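Local atomic coordinates of aldehyde dehydrogenase family protein (Pseudomonas syringae pv. tomato, PDB entry 5IUV), a protein that oxidises indole-3-acetaldehyde to the auxin indole-3-acetic acid with NAD+ as cofactor, an auxin synthesis that contributes to the virulence of this plant pathogen. Residues A[20-23]-A[28-31]; A[61-66]-A[232-237]; A[165-170]-A[401-406]; A[327-332]-A[339-344]. All coordinates share one frame; numbering follows the deposited sequence.

Contact 1 of 4, residues A[20-23]-A[28-31]; sequences GRAF and YTAA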
loop_
_atom_site.group_PDB
_atom_site.type_symbol
_atom_site.label_atom_id
_atom_site.label_comp_id
_atom_site.label_asym_id
_atom_site.label_seq_id
_atom_site.Cartn_x
_atom_site.Cartn_y
_atom_site.Cartn_z
ATOM N N GLY A 20 -21.770 38.912 3.819
ATOM C CA GLY A 20 -21.040 39.165 2.590
ATOM C C GLY A 20 -19.560 39.468 2.753
ATOM O O GLY A 20 -18.861 39.679 1.767
ATOM N N ARG A 21 -19.074 39.490 3.989
ATOM C CA ARG A 21 -17.693 39.875 4.247
ATOM C C ARG A 21 -16.674 38.773 3.963
ATOM O O ARG A 21 -17.014 37.591 3.863
ATOM C CB ARG A 21 -17.553 40.354 5.699
ATOM C CG ARG A 21 -18.129 41.767 5.937
ATOM C CD ARG A 21 -18.167 42.123 7.414
ATOM N NE ARG A 21 -18.984 41.189 8.194
ATOM C CZ ARG A 21 -18.958 41.104 9.523
ATOM N NH1 ARG A 21 -18.144 41.883 10.227
ATOM N NH2 ARG A 21 -19.728 40.224 10.150
ATOM N N ALA A 22 -15.414 39.178 3.821
ATOM C CA ALA A 22 -14.311 38.224 3.763
ATOM C C ALA A 22 -14.053 37.692 5.167
ATOM O O ALA A 22 -14.595 38.224 6.138
ATOM C CB ALA A 22 -13.060 38.878 3.185
ATOM N N PHE A 23 -13.241 36.644 5.279
ATOM C CA PHE A 23 -12.924 36.067 6.586
ATOM C C PHE A 23 -11.423 35.851 6.701
ATOM O O PHE A 23 -10.838 35.084 5.943
ATOM C CB PHE A 23 -13.669 34.747 6.794
ATOM C CG PHE A 23 -13.660 34.246 8.224
ATOM C CD1 PHE A 23 -12.698 33.335 8.651
ATOM C CD2 PHE A 23 -14.627 34.664 9.126
ATOM C CE1 PHE A 23 -12.694 32.858 9.957
ATOM C CE2 PHE A 23 -14.627 34.195 10.435
ATOM C CZ PHE A 23 -13.664 33.283 10.847
ATOM N N TYR A 28 -14.718 38.040 10.391
ATOM C CA TYR A 28 -15.212 38.624 9.156
ATOM C C TYR A 28 -14.627 40.022 9.028
ATOM O O TYR A 28 -14.387 40.693 10.028
ATOM C CB TYR A 28 -16.746 38.644 9.112
ATOM C CG TYR A 28 -17.323 37.269 8.858
ATOM C CD1 TYR A 28 -17.190 36.663 7.614
ATOM C CD2 TYR A 28 -17.969 36.564 9.867
ATOM C CE1 TYR A 28 -17.694 35.394 7.378
ATOM C CE2 TYR A 28 -18.486 35.296 9.637
ATOM C CZ TYR A 28 -18.342 34.720 8.391
ATOM O OH TYR A 28 -18.841 33.463 8.149
ATOM N N THR A 29 -14.364 40.440 7.796
ATOM C CA THR A 29 -13.703 41.711 7.547
ATOM C C THR A 29 -14.086 42.241 6.177
ATOM O O THR A 29 -14.322 41.469 5.249
ATOM C CB THR A 29 -12.158 41.574 7.639
ATOM O OG1 THR A 29 -11.540 42.825 7.323
ATOM C CG2 THR A 29 -11.653 40.515 6.664
ATOM N N ALA A 30 -14.159 43.561 6.044
ATOM C CA ALA A 30 -14.318 44.151 4.726
ATOM C C ALA A 30 -13.010 43.972 3.974
ATOM O O ALA A 30 -11.973 43.688 4.574
ATOM C CB ALA A 30 -14.694 45.625 4.824
ATOM N N ALA A 31 -13.050 44.118 2.658
ATOM C CA ALA A 31 -11.810 44.179 1.900
ATOM C C ALA A 31 -11.100 45.480 2.273
ATOM O O ALA A 31 -11.748 46.445 2.668
ATOM C CB ALA A 31 -12.079 44.104 0.408
#
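A small antiparallel beta hairpin near the N terminus joins 20-23 to 28-31, with A22 facing T29 and F23 facing Y28. A22 and T29 form the hydrogen-bonded pair. T29 N donates to A22 O at 2.8 Å, reaching that oxygen from above the carbonyl plane, whereas the return bond from A22 N to T29 O is bent to 128° and weak. A22 O also receives the CA-H of Y28, so two neighbouring donors of the second strand converge on it. On the face shared by F23 and Y28, the rings meet T-shaped, with planes at 73° and centroids 4.8 Å apart. The edge belongs to F23: its CD2 lies over the centre of the Y28 ring. Y28 CG sits anti to its own carbonyl carbon (chi1 -74°), which places the ring beside that of F23. R21 crosses Y28 at about a right angle, its chain bent at chi3 so that the flat guanidinium lies across the root of the tyrosine; Y28 CB stands 3.3 Å from R21 CZ, over the guanidinium centre. The charge is paired by E19 through R21 NE, and Y28 OH bonds to I201 O, so both polar ends are held from outside the hairpin. A22 and T29 point to the other face, where A22 CB and T29 CG2 are 4.1 Å apart; T29 OG1 binds A30 O just past the strand. With F23 packed on A204 and I208 of helix 198-210, this is a two-stranded hairpin laid against the cofactor-binding part of an aldehyde dehydrogenase fold.

Contact 2 of 4, residues A[61-66]-A[232-237]; sequences RAVESA and ALHMDV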
loop_
_atom_site.group_PDB
_atom_site.type_symbol
_atom_site.label_atom_id
_atom_site.label_comp_id
_atom_site.label_asym_id
_atom_site.label_seq_id
_atom_site.Cartn_x
_atom_site.Cartn_y
_atom_site.Cartn_z
ATOM N N ARG A 61 -2.673 39.805 3.308
ATOM C CA ARG A 61 -3.013 39.653 4.713
ATOM C C ARG A 61 -3.469 38.228 5.015
ATOM O O ARG A 61 -3.144 37.681 6.064
ATOM C CB ARG A 61 -4.096 40.649 5.144
ATOM C CG ARG A 61 -4.339 40.632 6.649
ATOM C CD ARG A 61 -4.941 41.936 7.173
ATOM N NE ARG A 61 -6.348 42.117 6.824
ATOM C CZ ARG A 61 -7.362 41.676 7.564
ATOM N NH1 ARG A 61 -7.125 41.008 8.688
ATOM N NH2 ARG A 61 -8.616 41.898 7.181
ATOM N N ALA A 62 -4.220 37.628 4.096
ATOM C CA ALA A 62 -4.718 36.273 4.325
ATOM C C ALA A 62 -3.567 35.264 4.343
ATOM O O ALA A 62 -3.569 34.313 5.133
ATOM C CB ALA A 62 -5.742 35.896 3.265
ATOM N N VAL A 63 -2.584 35.471 3.469
ATOM C CA VAL A 63 -1.471 34.535 3.369
ATOM C C VAL A 63 -0.541 34.686 4.575
ATOM O O VAL A 63 -0.048 33.690 5.111
ATOM C CB VAL A 63 -0.688 34.724 2.049
ATOM C CG1 VAL A 63 0.607 33.915 2.069
ATOM C CG2 VAL A 63 -1.554 34.310 0.853
ATOM N N GLU A 64 -0.310 35.920 5.011
ATOM C CA GLU A 64 0.447 36.138 6.249
ATOM C C GLU A 64 -0.229 35.437 7.427
ATOM O O GLU A 64 0.434 34.832 8.270
ATOM C CB GLU A 64 0.592 37.629 6.555
ATOM C CG GLU A 64 1.561 38.369 5.645
ATOM C CD GLU A 64 1.670 39.852 5.986
ATOM O OE1 GLU A 64 1.356 40.230 7.135
ATOM O OE2 GLU A 64 2.073 40.641 5.106
ATOM N N SER A 65 -1.554 35.534 7.479
ATOM C CA SER A 65 -2.349 34.861 8.498
ATOM C C SER A 65 -2.238 33.341 8.378
ATOM O O SER A 65 -2.012 32.644 9.368
ATOM C CB SER A 65 -3.810 35.306 8.392
ATOM O OG SER A 65 -4.677 34.504 9.174
ATOM N N ALA A 66 -2.406 32.833 7.160
ATOM C CA ALA A 66 -2.256 31.405 6.895
ATOM C C ALA A 66 -0.885 30.884 7.338
ATOM O O ALA A 66 -0.784 29.825 7.960
ATOM C CB ALA A 66 -2.462 31.120 5.419
ATOM N N ALA A 232 -2.471 33.272 -6.912
ATOM C CA ALA A 232 -1.694 32.413 -7.806
ATOM C C ALA A 232 -0.279 32.943 -8.045
ATOM O O ALA A 232 0.648 32.172 -8.319
ATOM C CB ALA A 232 -2.418 32.245 -9.123
ATOM N N LEU A 233 -0.107 34.253 -7.935
ATOM C CA LEU A 233 1.211 34.866 -8.093
ATOM C C LEU A 233 1.944 35.071 -6.766
ATOM O O LEU A 233 3.069 35.571 -6.752
ATOM C CB LEU A 233 1.088 36.219 -8.801
ATOM C CG LEU A 233 0.802 36.209 -10.298
ATOM C CD1 LEU A 233 0.363 37.595 -10.760
ATOM C CD2 LEU A 233 2.048 35.761 -11.050
ATOM N N HIS A 234 1.316 34.706 -5.654
ATOM C CA HIS A 234 1.905 35.035 -4.352
ATOM C C HIS A 234 3.172 34.227 -4.081
ATOM O O HIS A 234 3.203 33.021 -4.300
ATOM C CB HIS A 234 0.903 34.824 -3.217
ATOM C CG HIS A 234 1.229 35.621 -1.991
ATOM N ND1 HIS A 234 2.228 35.258 -1.113
ATOM C CD2 HIS A 234 0.711 36.777 -1.514
ATOM C CE1 HIS A 234 2.302 36.151 -0.140
ATOM N NE2 HIS A 234 1.390 37.081 -0.359
ATOM N N MET A 235 4.210 34.902 -3.591
ATOM C CA MET A 235 5.510 34.269 -3.400
ATOM C C MET A 235 5.590 33.396 -2.144
ATOM O O MET A 235 6.587 32.710 -1.933
ATOM C CB MET A 235 6.617 35.334 -3.359
ATOM C CG MET A 235 6.769 36.103 -4.667
ATOM S SD MET A 235 7.284 35.008 -6.004
ATOM C CE MET A 235 8.970 34.666 -5.508
ATOM N N ASP A 236 4.557 33.416 -1.311
ATOM C CA ASP A 236 4.576 32.583 -0.109
ATOM C C ASP A 236 3.394 31.609 -0.059
ATOM O O ASP A 236 3.063 31.068 0.994
ATOM C CB ASP A 236 4.605 33.461 1.152
ATOM C CG ASP A 236 5.019 32.682 2.400
ATOM O OD1 ASP A 236 5.978 31.890 2.315
ATOM O OD2 ASP A 236 4.377 32.851 3.461
ATOM N N VAL A 237 2.757 31.393 -1.204
ATOM C CA VAL A 237 1.778 30.316 -1.334
ATOM C C VAL A 237 2.506 29.100 -1.897
ATOM O O VAL A 237 3.179 29.201 -2.926
ATOM C CB VAL A 237 0.594 30.718 -2.249
ATOM C CG1 VAL A 237 -0.261 29.506 -2.609
ATOM C CG2 VAL A 237 -0.261 31.795 -1.585
#
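Residues 61-66 of helix 56-72 face a type I beta turn running from H234 to V237, the nearest CA atoms being those of V63 and V237 at 7.1 Å. No hydrogen bond crosses between the two segments; every close contact across them is made by V63. Its CG1, anti to the backbone N (chi1 170°), lies over one face of the H234 imidazole, 4.0 Å from the ring centroid and 28° off the normal, a CH-pi contact. The other branch, CG2, meets V237 CG2 at 3.7 Å, while CG1 also brushes D236 CB at 4.1 Å. The imidazole is held in place on both nitrogens. D236 N donates to H234 ND1 over 3.0 Å, close to the ring plane, and Q60 of the same helix as V63 bonds through OE1 to H234 NE2; this pattern is consistent with a proton on NE2. D236 in turn makes a salt bridge to R67, also of that helix, so polar links flank the apolar centre. Helix 56-72 thus packs against the loop between helix 224-232 and strand 239-243, with A66 resting on V160 and V237 on A162, both of strand 149-164 in the central sheet.

Contact 3 of 4, residues A[165-170]-A[401-406]; sequences VPWNFP and EIFGPV. With NAD (nicotinamide-adenine-dinucleotide), chain C.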
loop_
_atom_site.group_PDB
_atom_site.type_symbol
_atom_site.label_atom_id
_atom_site.label_comp_id
_atom_site.label_asym_id
_atom_site.label_seq_id
_atom_site.Cartn_x
_atom_site.Cartn_y
_atom_site.Cartn_z
ATOM N N VAL A 165 -12.068 27.998 -6.640
ATOM C CA VAL A 165 -13.160 27.093 -6.997
ATOM C C VAL A 165 -14.245 27.795 -7.830
ATOM O O VAL A 165 -14.333 29.025 -7.828
ATOM C CB VAL A 165 -13.777 26.466 -5.724
ATOM C CG1 VAL A 165 -12.738 25.586 -5.019
ATOM C CG2 VAL A 165 -14.301 27.545 -4.786
ATOM N N PRO A 166 -15.058 27.011 -8.566
ATOM C CA PRO A 166 -16.053 27.580 -9.475
ATOM C C PRO A 166 -17.440 27.690 -8.858
ATOM O O PRO A 166 -17.616 27.444 -7.662
ATOM C CB PRO A 166 -16.064 26.574 -10.623
ATOM C CG PRO A 166 -15.905 25.265 -9.905
ATOM C CD PRO A 166 -14.985 25.545 -8.719
ATOM N N TRP A 167 -18.422 28.020 -9.687
ATOM C CA TRP A 167 -19.759 28.341 -9.196
ATOM C C TRP A 167 -20.797 27.231 -9.374
ATOM O O TRP A 167 -21.918 27.366 -8.890
ATOM C CB TRP A 167 -20.265 29.615 -9.885
ATOM C CG TRP A 167 -20.168 29.548 -11.386
ATOM C CD1 TRP A 167 -19.191 30.092 -12.170
ATOM C CD2 TRP A 167 -21.071 28.880 -12.279
ATOM N NE1 TRP A 167 -19.437 29.819 -13.494
ATOM C CE2 TRP A 167 -20.580 29.070 -13.589
ATOM C CE3 TRP A 167 -22.244 28.142 -12.099
ATOM C CZ2 TRP A 167 -21.221 28.551 -14.709
ATOM C CZ3 TRP A 167 -22.876 27.619 -13.214
ATOM C CH2 TRP A 167 -22.367 27.833 -14.504
ATOM N N ASN A 168 -20.453 26.136 -10.057
ATOM C CA ASN A 168 -21.496 25.169 -10.411
ATOM C C ASN A 168 -21.840 24.217 -9.263
ATOM O O ASN A 168 -22.987 23.783 -9.143
ATOM C CB ASN A 168 -21.110 24.378 -11.662
ATOM C CG ASN A 168 -19.902 23.488 -11.450
ATOM O OD1 ASN A 168 -18.947 23.863 -10.766
ATOM N ND2 ASN A 168 -19.937 22.299 -12.042
ATOM N N PHE A 169 -20.851 23.899 -8.433
ATOM C CA PHE A 169 -21.083 23.218 -7.158
ATOM C C PHE A 169 -20.274 23.925 -6.072
ATOM O O PHE A 169 -19.271 23.382 -5.607
ATOM C CB PHE A 169 -20.675 21.741 -7.211
ATOM C CG PHE A 169 -21.472 20.904 -8.167
ATOM C CD1 PHE A 169 -22.650 20.296 -7.764
ATOM C CD2 PHE A 169 -21.018 20.679 -9.458
ATOM C CE1 PHE A 169 -23.380 19.510 -8.645
ATOM C CE2 PHE A 169 -21.738 19.888 -10.338
ATOM C CZ PHE A 169 -22.919 19.302 -9.930
ATOM N N PRO A 170 -20.705 25.130 -5.663
ATOM C CA PRO A 170 -19.867 26.014 -4.836
ATOM C C PRO A 170 -19.380 25.366 -3.543
ATOM O O PRO A 170 -18.172 25.314 -3.294
ATOM C CB PRO A 170 -20.798 27.197 -4.521
ATOM C CG PRO A 170 -21.812 27.184 -5.606
ATOM C CD PRO A 170 -22.016 25.735 -5.964
ATOM N N GLU A 401 -16.741 22.818 -24.975
ATOM C CA GLU A 401 -17.578 22.683 -23.788
ATOM C C GLU A 401 -18.621 23.791 -23.754
ATOM O O GLU A 401 -18.280 24.974 -23.816
ATOM C CB GLU A 401 -16.738 22.727 -22.510
ATOM C CG GLU A 401 -17.563 22.501 -21.249
ATOM C CD GLU A 401 -16.719 22.469 -19.984
ATOM O OE1 GLU A 401 -15.796 23.301 -19.859
ATOM O OE2 GLU A 401 -16.983 21.610 -19.117
ATOM N N ILE A 402 -19.889 23.410 -23.644
ATOM C CA ILE A 402 -20.974 24.385 -23.681
ATOM C C ILE A 402 -21.400 24.802 -22.273
ATOM O O ILE A 402 -21.711 25.969 -22.027
ATOM C CB ILE A 402 -22.182 23.825 -24.451
ATOM C CG1 ILE A 402 -21.769 23.494 -25.890
ATOM C CG2 ILE A 402 -23.344 24.818 -24.433
ATOM C CD1 ILE A 402 -22.758 22.604 -26.635
ATOM N N PHE A 403 -21.393 23.840 -21.356
ATOM C CA PHE A 403 -21.781 24.067 -19.963
ATOM C C PHE A 403 -23.214 24.581 -19.864
ATOM O O PHE A 403 -23.515 25.502 -19.102
ATOM C CB PHE A 403 -20.817 25.034 -19.272
ATOM C CG PHE A 403 -20.450 24.616 -17.875
ATOM C CD1 PHE A 403 -19.936 23.356 -17.635
ATOM C CD2 PHE A 403 -20.619 25.483 -16.808
ATOM C CE1 PHE A 403 -19.601 22.964 -16.352
ATOM C CE2 PHE A 403 -20.280 25.104 -15.528
ATOM C CZ PHE A 403 -19.770 23.840 -15.294
ATOM N N GLY A 404 -24.085 23.971 -20.656
ATOM C CA GLY A 404 -25.516 24.160 -20.550
ATOM C C GLY A 404 -26.135 22.814 -20.869
ATOM O O GLY A 404 -25.411 21.861 -21.166
ATOM N N PRO A 405 -27.468 22.718 -20.819
ATOM C CA PRO A 405 -28.098 21.415 -21.071
ATOM C C PRO A 405 -28.247 21.126 -22.562
ATOM O O PRO A 405 -29.369 20.956 -23.047
ATOM C CB PRO A 405 -29.463 21.558 -20.397
ATOM C CG PRO A 405 -29.781 23.024 -20.537
ATOM C CD PRO A 405 -28.458 23.769 -20.513
ATOM N N VAL A 406 -27.124 21.076 -23.274
ATOM C CA VAL A 406 -27.119 20.882 -24.720
ATOM C C VAL A 406 -26.417 19.578 -25.099
ATOM O O VAL A 406 -25.214 19.435 -24.886
ATOM C CB VAL A 406 -26.428 22.053 -25.438
ATOM C CG1 VAL A 406 -26.439 21.842 -26.944
ATOM C CG2 VAL A 406 -27.109 23.374 -25.079
HETATM P PA NAD C . -13.363 29.979 -14.499
HETATM O O1A NAD C . -12.170 29.351 -15.111
HETATM O O2A NAD C . -13.859 31.211 -15.230
HETATM O O5B NAD C . -13.072 30.351 -12.993
HETATM C C5B NAD C . -12.951 29.411 -11.906
HETATM C C4B NAD C . -12.436 30.176 -10.713
HETATM O O4B NAD C . -11.194 30.821 -11.070
HETATM C C3B NAD C . -13.331 31.278 -10.138
HETATM O O3B NAD C . -13.219 31.333 -8.720
HETATM C C2B NAD C . -12.764 32.547 -10.777
HETATM O O2B NAD C . -13.042 33.713 -10.008
HETATM C C1B NAD C . -11.277 32.206 -10.808
HETATM N N9A NAD C . -10.461 32.913 -11.791
HETATM C C8A NAD C . -10.867 33.478 -12.971
HETATM N N7A NAD C . -9.924 34.132 -13.606
HETATM C C5A NAD C . -8.806 33.964 -12.795
HETATM C C6A NAD C . -7.463 34.372 -12.936
HETATM N N6A NAD C . -7.014 35.126 -13.945
HETATM N N1A NAD C . -6.590 33.990 -11.974
HETATM C C2A NAD C . -7.041 33.273 -10.940
HETATM N N3A NAD C . -8.283 32.844 -10.694
HETATM C C4A NAD C . -9.125 33.216 -11.674
HETATM O O3 NAD C . -14.557 28.907 -14.456
HETATM P PN NAD C . -16.091 28.966 -13.988
HETATM O O1N NAD C . -16.831 29.673 -15.060
HETATM O O2N NAD C . -16.152 29.492 -12.605
HETATM O O5D NAD C . -16.491 27.422 -13.905
HETATM C C5D NAD C . -16.870 26.658 -15.071
HETATM C C4D NAD C . -15.709 25.774 -15.451
HETATM O O4D NAD C . -15.391 24.897 -14.346
HETATM C C3D NAD C . -15.964 24.843 -16.630
HETATM O O3D NAD C . -14.860 24.881 -17.527
HETATM C C2D NAD C . -16.108 23.482 -15.938
HETATM O O2D NAD C . -15.759 22.341 -16.715
HETATM C C1D NAD C . -15.110 23.606 -14.764
HETATM N N1N NAD C . -15.452 22.611 -13.662
HETATM C C2N NAD C . -14.516 21.563 -13.485
HETATM C C3N NAD C . -14.704 20.640 -12.468
HETATM C C7N NAD C . -13.789 19.458 -12.268
HETATM O O7N NAD C . -12.939 19.178 -13.140
HETATM N N7N NAD C . -13.999 18.695 -11.224
HETATM C C4N NAD C . -15.831 20.759 -11.653
HETATM C C5N NAD C . -16.754 21.778 -11.866
HETATM C C6N NAD C . -16.542 22.701 -12.878
#
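F403 meets W167 and N168 in the wall of the NAD site, presenting its ring edge to both. Its CE2 lies 3.6 Å from W167 CH2 in an offset edge-to-face pair, planes at 79°, and its CZ lies 3.6 Å from N168 ND2. The phenyl face is turned to the nicotinamide ribose, F403 CE1 approaching NAD C2D at 3.6 Å. That ribose is gripped by E401, an extended side chain whose OE2 accepts a bond from NAD O2D at 2.8 Å and whose OE1 takes O3D at 3.0 Å. From 165-170, W167 NE1 gives a weak hydrogen bond to the phosphate oxygen O1N of NAD, and V165 O accepts O3B of the adenosine ribose at 2.7 Å. The N168 amide packs near the nicotinamide, its OD1 3.2 Å from NAD C5N. Farther out, E300 O takes a hydrogen bond from N168 ND2, which orients the amide; G270 N adds a weak bond to E401 OE2. N168, which binds (indol-3-yl)acetate, is probably the asparagine whose side-chain amide helps form the oxyanion hole of aldehyde dehydrogenases. The loop 165-170 leaves strand 149-164 and leads into helix 170-183, while 401-406 joins helix 396-399 to strand 406-412; helix 347-362 backs the junction, with Q349 touching both W167 and F403.

Contact 4 of 4, residues A[327-332]-A[339-344]; sequences GTWKPG and TNVGAL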
loop_
_atom_site.group_PDB
_atom_site.type_symbol
_atom_site.label_atom_id
_atom_site.label_comp_id
_atom_site.label_asym_id
_atom_site.label_seq_id
_atom_site.Cartn_x
_atom_site.Cartn_y
_atom_site.Cartn_z
ATOM N N GLY A 327 -37.594 14.948 -21.648
ATOM C CA GLY A 327 -38.806 15.722 -21.459
ATOM C C GLY A 327 -39.295 15.759 -20.020
ATOM O O GLY A 327 -40.142 16.580 -19.674
ATOM N N THR A 328 -38.773 14.877 -19.175
ATOM C CA THR A 328 -39.166 14.873 -17.768
ATOM C C THR A 328 -38.331 15.860 -16.955
ATOM O O THR A 328 -38.619 16.123 -15.784
ATOM C CB THR A 328 -39.032 13.477 -17.140
ATOM O OG1 THR A 328 -37.647 13.164 -16.949
ATOM C CG2 THR A 328 -39.668 12.427 -18.027
ATOM N N TRP A 329 -37.289 16.397 -17.579
ATOM C CA TRP A 329 -36.435 17.386 -16.935
ATOM C C TRP A 329 -36.897 18.780 -17.349
ATOM O O TRP A 329 -36.651 19.216 -18.475
ATOM C CB TRP A 329 -34.964 17.150 -17.302
ATOM C CG TRP A 329 -34.412 15.864 -16.738
ATOM C CD1 TRP A 329 -34.531 14.608 -17.278
ATOM C CD2 TRP A 329 -33.664 15.708 -15.523
ATOM N NE1 TRP A 329 -33.904 13.685 -16.468
ATOM C CE2 TRP A 329 -33.359 14.335 -15.390
ATOM C CE3 TRP A 329 -33.217 16.596 -14.536
ATOM C CZ2 TRP A 329 -32.634 13.829 -14.309
ATOM C CZ3 TRP A 329 -32.492 16.091 -13.463
ATOM C CH2 TRP A 329 -32.211 14.719 -13.359
ATOM N N LYS A 330 -37.587 19.469 -16.442
ATOM C CA LYS A 330 -38.238 20.730 -16.771
ATOM C C LYS A 330 -37.784 21.884 -15.885
ATOM O O LYS A 330 -37.864 21.808 -14.654
ATOM C CB LYS A 330 -39.759 20.586 -16.671
ATOM C CG LYS A 330 -40.321 19.359 -17.362
ATOM C CD LYS A 330 -41.847 19.362 -17.323
ATOM C CE LYS A 330 -42.419 18.026 -17.772
ATOM N NZ LYS A 330 -43.879 18.123 -18.037
ATOM N N PRO A 331 -37.295 22.958 -16.518
ATOM C CA PRO A 331 -36.926 24.189 -15.814
ATOM C C PRO A 331 -38.110 24.738 -15.030
ATOM O O PRO A 331 -39.245 24.652 -15.489
ATOM C CB PRO A 331 -36.526 25.137 -16.949
ATOM C CG PRO A 331 -36.096 24.228 -18.054
ATOM C CD PRO A 331 -37.025 23.053 -17.964
ATOM N N GLY A 332 -37.844 25.282 -13.850
ATOM C CA GLY A 332 -38.889 25.866 -13.036
ATOM C C GLY A 332 -38.286 26.637 -11.882
ATOM O O GLY A 332 -37.064 26.767 -11.778
ATOM N N THR A 339 -39.151 21.119 -8.506
ATOM C CA THR A 339 -38.333 21.503 -9.654
ATOM C C THR A 339 -37.077 20.636 -9.775
ATOM O O THR A 339 -36.359 20.441 -8.788
ATOM C CB THR A 339 -37.919 22.984 -9.555
ATOM O OG1 THR A 339 -39.090 23.806 -9.556
ATOM C CG2 THR A 339 -37.031 23.383 -10.721
ATOM N N ASN A 340 -36.811 20.109 -10.973
ATOM C CA ASN A 340 -35.619 19.280 -11.170
ATOM C C ASN A 340 -34.583 19.903 -12.109
ATOM O O ASN A 340 -33.489 19.363 -12.274
ATOM C CB ASN A 340 -36.004 17.872 -11.660
ATOM C CG ASN A 340 -36.757 17.870 -12.990
ATOM O OD1 ASN A 340 -36.794 18.861 -13.719
ATOM N ND2 ASN A 340 -37.356 16.730 -13.310
ATOM N N VAL A 341 -34.931 21.036 -12.713
ATOM C CA VAL A 341 -33.988 21.825 -13.511
ATOM C C VAL A 341 -34.124 23.291 -13.118
ATOM O O VAL A 341 -35.219 23.845 -13.166
ATOM C CB VAL A 341 -34.237 21.686 -15.032
ATOM C CG1 VAL A 341 -33.303 22.606 -15.811
ATOM C CG2 VAL A 341 -34.072 20.243 -15.483
ATOM N N GLY A 342 -33.022 23.926 -12.735
ATOM C CA GLY A 342 -33.098 25.284 -12.224
ATOM C C GLY A 342 -32.730 26.351 -13.233
ATOM O O GLY A 342 -32.832 26.145 -14.444
ATOM N N ALA A 343 -32.300 27.501 -12.726
ATOM C CA ALA A 343 -31.840 28.593 -13.576
ATOM C C ALA A 343 -30.371 28.403 -13.934
ATOM O O ALA A 343 -29.636 27.734 -13.209
ATOM C CB ALA A 343 -32.047 29.932 -12.877
ATOM N N LEU A 344 -29.950 28.976 -15.058
ATOM C CA LEU A 344 -28.523 29.091 -15.353
ATOM C C LEU A 344 -27.956 30.213 -14.490
ATOM O O LEU A 344 -28.681 31.125 -14.107
ATOM C CB LEU A 344 -28.273 29.372 -16.833
ATOM C CG LEU A 344 -28.713 28.289 -17.816
ATOM C CD1 LEU A 344 -28.480 28.761 -19.241
ATOM C CD2 LEU A 344 -27.961 27.006 -17.556
HETATM O O HOH W 1 -39.058 20.705 -12.811
#
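N340 holds its CG between the backbone N and the carbonyl carbon (chi1 60°), which swings the amide across to the backbone of T328 and K330. There it acts at both ends: ND2 donates to T328 O at 2.8 Å, nearly straight at 167°, and OD1 accepts K330 N at 2.9 Å on a lone pair. Two bonds thus fix the rotation of the amide. A water links K330 O to N340 N. Farther along, G332 N donates a hydrogen bond to V341 O at 3.1 Å, and the CA-H of P331 points to the same oxygen. Apolar contacts accompany these bonds. V341 CG2 lies at the edge of the W329 indole, near its plane, and 3.7 Å from W329 CB; V341 CG1 lies 3.9 Å from P331 CG, the two side chains side by side. The amide nitrogen ND2 of N340 also stands over one face of the indole, toward its rim. At the far end T339 CG2 rests 3.5 Å from G332 O, while T339 OG1 bonds to N333 O. Both segments belong to the long connection from helix 312-326 to helix 347-362: W329 packs on S292 and A295 of helix 283-295, P331 lies on P385 of strand 382-389, and L344 covers M350 and V353 of helix 347-362.

Starting at the N terminus, contact 1 closes a short hairpin, and strands 36-40 and 47-52 lead on to helix 56-72. The T29 side chain touches R61 there, so contacts 1 and 2 adjoin. Contact 2 then closes a far longer loop, returning to that helix from 232-237 after strands 149-164, 187-191 and 217-219. Before it closes, contact 3 opens at 165-170, so the two cross along the chain; contact 3 closes only at 401-406, tying the sheet that holds strand 149-164 to the one that holds strand 406-412, across NAD. Contact 4 forms within that span, folding the connection between helices 312-326 and 347-362 back on itself, its nearest atoms about 4 Å from contact 3.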